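PDB 4CNB: proximal thread matrix protein 1 from Mytilus galloprovincialis, which binds zinc and, with its two von Willebrand factor type A domains, probably serves as a matrix component of the mussel's proximal byssal threads. Local coordinates for residues 255-260 with 278-283; 336-341 with 365-370. All coordinates share one frame; numbering follows the deposited sequence.

Overall arrangement
Both contacts lie in the second von Willebrand factor type A domain and reach neighbouring parallel strands of one sheet, 253-260 and 362-369, with their centres about 12 Å apart. Contact 1 packs helix 272-285 on strand 253-260 through aromatic rings and a methionine; its touching residues are buried, while the outer side of the helix carries polar groups. Contact 2, at the C-terminal end of strand 362-369, is also largely buried but more polar: threonines and an aspartate join the aliphatic packing where the strand meets the start of helix 338-349. Between them the strands are joined by backbone pairing, with Asp260 N 2.9 Å from Leu368 O.

Contact 1: residues 255-260 with 278-283; sequences IAFVFD and NFMKDI
Met280 reaches from the helix toward the strand and lies against two phenylalanines, Phe257 and Phe259, which alternate with Val258 and so point to the same side of the sheet. Its CG sits over one face of the Phe257 ring, 4.0 Å from the centroid and 17° off the normal, a CH-pi contact. SD meets that ring obliquely and also lies over a face of Phe259, so one sulfur makes two Met-aromatic contacts; the modelled CG approach to Phe259 is too short to be trusted. The bend at chi3 (-78°) carries the methyl CE outward past the rim of the Phe259 ring, 3.5 Å from its CD2. An unbranched, flexible methionine suits this place because it can fit itself to two flat surfaces at once. At its far edge Phe257 meets Ile283, with CZ 4.0 Å from CG2, and beyond Phe259 the ring of Phe279 presents CD2 4.2 Å from Phe259 CZ, edge to edge. Replacing Phe257 by an alanine would probably open a gap beneath the helix, leaving Met280 CG without its aromatic face and Ile283 CG2 without the ring edge it packs on.

The outer side of the helix is polar and partly exposed to solvent, in contrast to the tight aromatic packing. Lys281 points away from the strand, holds Asn278 OD1 by a weak hydrogen bond and forms a salt bridge with Asp326; a long lysine and a short amide suit this surface.

Helix and strand run almost antiparallel, at 172° with axes 11.1 Å apart, as the first two elements of a beta-alpha-beta unit that strand 295-302 completes. Val299 of that strand flanks Phe257, Leu368 of strand 362-369 touches Phe259, and Met430 and Val433 of helix 430-437 cover Ile283.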
# COMPACT_ATOMS: atom_id res chain seq x y z
N ILE A 255 11.26 -7.79 -11.45
CA ILE A 255 10.94 -8.53 -10.25
C ILE A 255 12.18 -9.13 -9.59
O ILE A 255 12.86 -9.97 -10.17
CB ILE A 255 9.95 -9.68 -10.54
CG1 ILE A 255 8.76 -9.17 -11.36
CG2 ILE A 255 9.49 -10.33 -9.25
CD1 ILE A 255 7.97 -8.09 -10.68
N ALA A 256 12.46 -8.71 -8.36
CA ALA A 256 13.59 -9.27 -7.62
C ALA A 256 13.14 -10.19 -6.49
O ALA A 256 12.39 -9.77 -5.58
CB ALA A 256 14.45 -8.15 -7.07
N PHE A 257 13.58 -11.45 -6.56
CA PHE A 257 13.47 -12.35 -5.42
C PHE A 257 14.66 -12.11 -4.51
O PHE A 257 15.82 -12.15 -4.96
CB PHE A 257 13.49 -13.81 -5.86
CG PHE A 257 12.32 -14.23 -6.71
CD1 PHE A 257 11.05 -14.34 -6.17
CD2 PHE A 257 12.50 -14.52 -8.05
CE1 PHE A 257 9.98 -14.73 -6.96
CE2 PHE A 257 11.44 -14.91 -8.83
CZ PHE A 257 10.18 -15.01 -8.28
N VAL A 258 14.37 -11.85 -3.24
CA VAL A 258 15.39 -11.71 -2.22
C VAL A 258 15.08 -12.80 -1.22
O VAL A 258 14.19 -12.65 -0.38
CB VAL A 258 15.32 -10.33 -1.57
CG1 VAL A 258 16.42 -10.15 -0.51
CG2 VAL A 258 15.42 -9.25 -2.65
N PHE A 259 15.79 -13.91 -1.34
CA PHE A 259 15.43 -15.11 -0.60
C PHE A 259 16.53 -15.61 0.32
O PHE A 259 17.74 -15.49 0.04
CB PHE A 259 15.01 -16.23 -1.57
CG PHE A 259 13.54 -16.23 -1.90
CD1 PHE A 259 12.81 -15.05 -1.96
CD2 PHE A 259 12.88 -17.43 -2.18
CE1 PHE A 259 11.44 -15.07 -2.27
CE2 PHE A 259 11.53 -17.45 -2.49
CZ PHE A 259 10.81 -16.27 -2.54
N ASP A 260 16.07 -16.15 1.44
CA ASP A 260 16.90 -16.78 2.45
C ASP A 260 17.75 -17.91 1.86
O ASP A 260 17.23 -18.73 1.11
CB ASP A 260 15.94 -17.31 3.50
CG ASP A 260 16.60 -17.84 4.74
OD1 ASP A 260 17.83 -18.03 4.78
OD2 ASP A 260 15.83 -18.10 5.68
N ASN A 278 10.86 -24.05 -6.08
CA ASN A 278 9.71 -24.32 -6.94
C ASN A 278 8.70 -23.20 -6.83
O ASN A 278 8.05 -22.84 -7.82
CB ASN A 278 9.04 -25.65 -6.61
CG ASN A 278 9.98 -26.83 -6.74
OD1 ASN A 278 11.02 -26.74 -7.40
ND2 ASN A 278 9.62 -27.95 -6.11
N PHE A 279 8.58 -22.64 -5.62
CA PHE A 279 7.66 -21.53 -5.36
C PHE A 279 8.01 -20.36 -6.27
O PHE A 279 7.16 -19.79 -6.93
CB PHE A 279 7.78 -21.13 -3.88
CG PHE A 279 6.90 -19.97 -3.48
CD1 PHE A 279 5.53 -20.10 -3.44
CD2 PHE A 279 7.47 -18.77 -3.09
CE1 PHE A 279 4.74 -19.04 -3.06
CE2 PHE A 279 6.68 -17.71 -2.72
CZ PHE A 279 5.31 -17.85 -2.70
N MET A 280 9.29 -20.01 -6.28
CA MET A 280 9.80 -18.94 -7.13
C MET A 280 9.58 -19.26 -8.60
O MET A 280 9.06 -18.44 -9.34
CB MET A 280 11.30 -18.75 -6.87
CG MET A 280 11.60 -18.10 -5.52
SD MET A 280 13.34 -17.68 -5.31
CE MET A 280 14.04 -19.26 -4.93
N LYS A 281 9.99 -20.46 -9.00
CA LYS A 281 9.78 -20.93 -10.38
C LYS A 281 8.31 -20.83 -10.79
O LYS A 281 8.00 -20.38 -11.89
CB LYS A 281 10.30 -22.37 -10.54
CG LYS A 281 11.80 -22.43 -10.79
CD LYS A 281 12.45 -23.75 -10.39
CE LYS A 281 11.64 -24.95 -10.82
NZ LYS A 281 12.29 -26.21 -10.40
N ASP A 282 7.41 -21.23 -9.89
CA ASP A 282 5.98 -21.18 -10.18
C ASP A 282 5.53 -19.74 -10.39
O ASP A 282 4.67 -19.47 -11.23
CB ASP A 282 5.19 -21.83 -9.05
CG ASP A 282 5.37 -23.34 -9.01
OD1 ASP A 282 5.89 -23.89 -9.99
OD2 ASP A 282 4.99 -23.96 -8.00
N ILE A 283 6.11 -18.80 -9.65
CA ILE A 283 5.76 -17.40 -9.82
C ILE A 283 6.20 -16.88 -11.18
O ILE A 283 5.43 -16.22 -11.87
CB ILE A 283 6.35 -16.55 -8.69
CG1 ILE A 283 5.63 -16.91 -7.38
CG2 ILE A 283 6.22 -15.07 -9.01
CD1 ILE A 283 6.27 -16.35 -6.13

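Contact 2: residues 336-341 with 365-370; sequences TAIGDG and VILLTD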
# COMPACT_ATOMS: atom_id res chain seq x y z
N THR A 336 20.31 -14.95 8.83
CA THR A 336 19.35 -14.42 7.87
C THR A 336 19.43 -12.90 7.76
O THR A 336 18.68 -12.16 8.41
CB THR A 336 17.91 -14.86 8.23
OG1 THR A 336 17.74 -14.81 9.65
CG2 THR A 336 17.67 -16.28 7.76
N ALA A 337 20.34 -12.43 6.91
CA ALA A 337 20.61 -11.01 6.77
C ALA A 337 19.62 -10.35 5.82
O ALA A 337 19.99 -9.91 4.72
CB ALA A 337 22.03 -10.79 6.31
N ILE A 338 18.37 -10.29 6.26
CA ILE A 338 17.31 -9.64 5.53
C ILE A 338 17.72 -8.24 5.08
O ILE A 338 17.45 -7.85 3.96
CB ILE A 338 16.05 -9.50 6.42
CG1 ILE A 338 15.52 -10.87 6.82
CG2 ILE A 338 14.97 -8.70 5.73
CD1 ILE A 338 14.62 -10.82 8.07
N GLY A 339 18.38 -7.49 5.96
CA GLY A 339 18.77 -6.12 5.61
C GLY A 339 19.77 -6.06 4.46
O GLY A 339 19.68 -5.20 3.57
N ASP A 340 20.73 -6.97 4.49
CA ASP A 340 21.74 -7.03 3.44
C ASP A 340 21.09 -7.43 2.13
O ASP A 340 21.46 -6.92 1.07
CB ASP A 340 22.82 -8.04 3.81
CG ASP A 340 23.77 -7.52 4.89
OD1 ASP A 340 23.31 -7.11 5.98
OD2 ASP A 340 24.98 -7.55 4.66
N GLY A 341 20.12 -8.34 2.19
CA GLY A 341 19.39 -8.74 1.00
C GLY A 341 18.73 -7.55 0.34
O GLY A 341 18.88 -7.31 -0.85
N VAL A 365 9.76 -6.32 -5.11
CA VAL A 365 10.60 -7.24 -4.35
C VAL A 365 9.70 -8.24 -3.64
O VAL A 365 8.66 -7.88 -3.05
CB VAL A 365 11.49 -6.50 -3.32
CG1 VAL A 365 12.14 -7.46 -2.34
CG2 VAL A 365 12.57 -5.70 -4.03
N ILE A 366 10.08 -9.51 -3.74
CA ILE A 366 9.42 -10.58 -3.01
C ILE A 366 10.49 -11.18 -2.13
O ILE A 366 11.42 -11.81 -2.63
CB ILE A 366 8.86 -11.65 -3.96
CG1 ILE A 366 7.79 -11.08 -4.87
CG2 ILE A 366 8.26 -12.82 -3.18
CD1 ILE A 366 7.53 -11.93 -6.07
N LEU A 367 10.37 -10.94 -0.82
CA LEU A 367 11.34 -11.38 0.17
C LEU A 367 10.80 -12.59 0.95
O LEU A 367 9.63 -12.60 1.35
CB LEU A 367 11.63 -10.22 1.13
CG LEU A 367 12.50 -10.32 2.40
CD1 LEU A 367 12.25 -11.55 3.27
CD2 LEU A 367 13.97 -10.19 2.07
N LEU A 368 11.65 -13.58 1.16
CA LEU A 368 11.29 -14.75 1.95
C LEU A 368 12.37 -15.06 2.98
O LEU A 368 13.56 -15.17 2.64
CB LEU A 368 11.06 -15.96 1.05
CG LEU A 368 10.47 -17.18 1.76
CD1 LEU A 368 9.69 -18.05 0.78
CD2 LEU A 368 11.53 -17.99 2.48
N THR A 369 11.95 -15.21 4.23
CA THR A 369 12.88 -15.53 5.31
C THR A 369 12.32 -16.55 6.30
O THR A 369 11.11 -16.61 6.53
CB THR A 369 13.28 -14.25 6.08
OG1 THR A 369 14.33 -14.57 7.00
CG2 THR A 369 12.10 -13.68 6.85
N ASP A 370 13.21 -17.35 6.88
CA ASP A 370 12.85 -18.25 7.97
C ASP A 370 13.56 -17.85 9.27
O ASP A 370 13.59 -18.63 10.23
CB ASP A 370 13.16 -19.70 7.61
CG ASP A 370 14.63 -20.06 7.81
OD1 ASP A 370 15.51 -19.18 7.62
OD2 ASP A 370 14.90 -21.23 8.15
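The side chain of Ile338, in the first turn of its helix, crosses those of Leu367 and Thr369 at about a right angle. Its CG2 branch touches Leu367 CD2 at 4.1 Å, while the other branch lies against Thr369, with CD1 4.0 Å from the methyl CG2. That division follows from chi1 (-63°), which sets CG1 beside the backbone N and CG2 anti to it; a branched isoleucine thus serves two strand residues at once. Thr336, just before the helix, turns its methyl CG2 toward the strand end, 3.8 Å from Thr369 OG1 and 3.6 Å from Asp370 OD1.

Thr336 and Asp370 occupy the threonine and aspartate positions of the metal-ion-dependent adhesion site of von Willebrand A domains, whose Asp-x-Ser-x-Ser portion begins at Asp260. In the first domain Asp61, Ser63, Ser65 and Asp174 bind zinc; whether this equivalent site in the second domain binds metal is not established.

Hydrogen bonds beyond the contact position its polar side chains. Asp370 OD2 pairs with Ser264 OG, and its backbone N with Asp260 OD2. Both threonine hydroxyls bond to carbonyls of the loop after the strand: Thr369 OG1 to nearby Gly371 O, Thr336 OG1 across to Gln372 O. Ala337, the N-cap residue, has no polar side chain, but Asn373 OD1 accepts the first-turn N-H of Gly339. Farther out, Ile410 and Leu407 of helix 404-410 pack on Leu367 and Thr369.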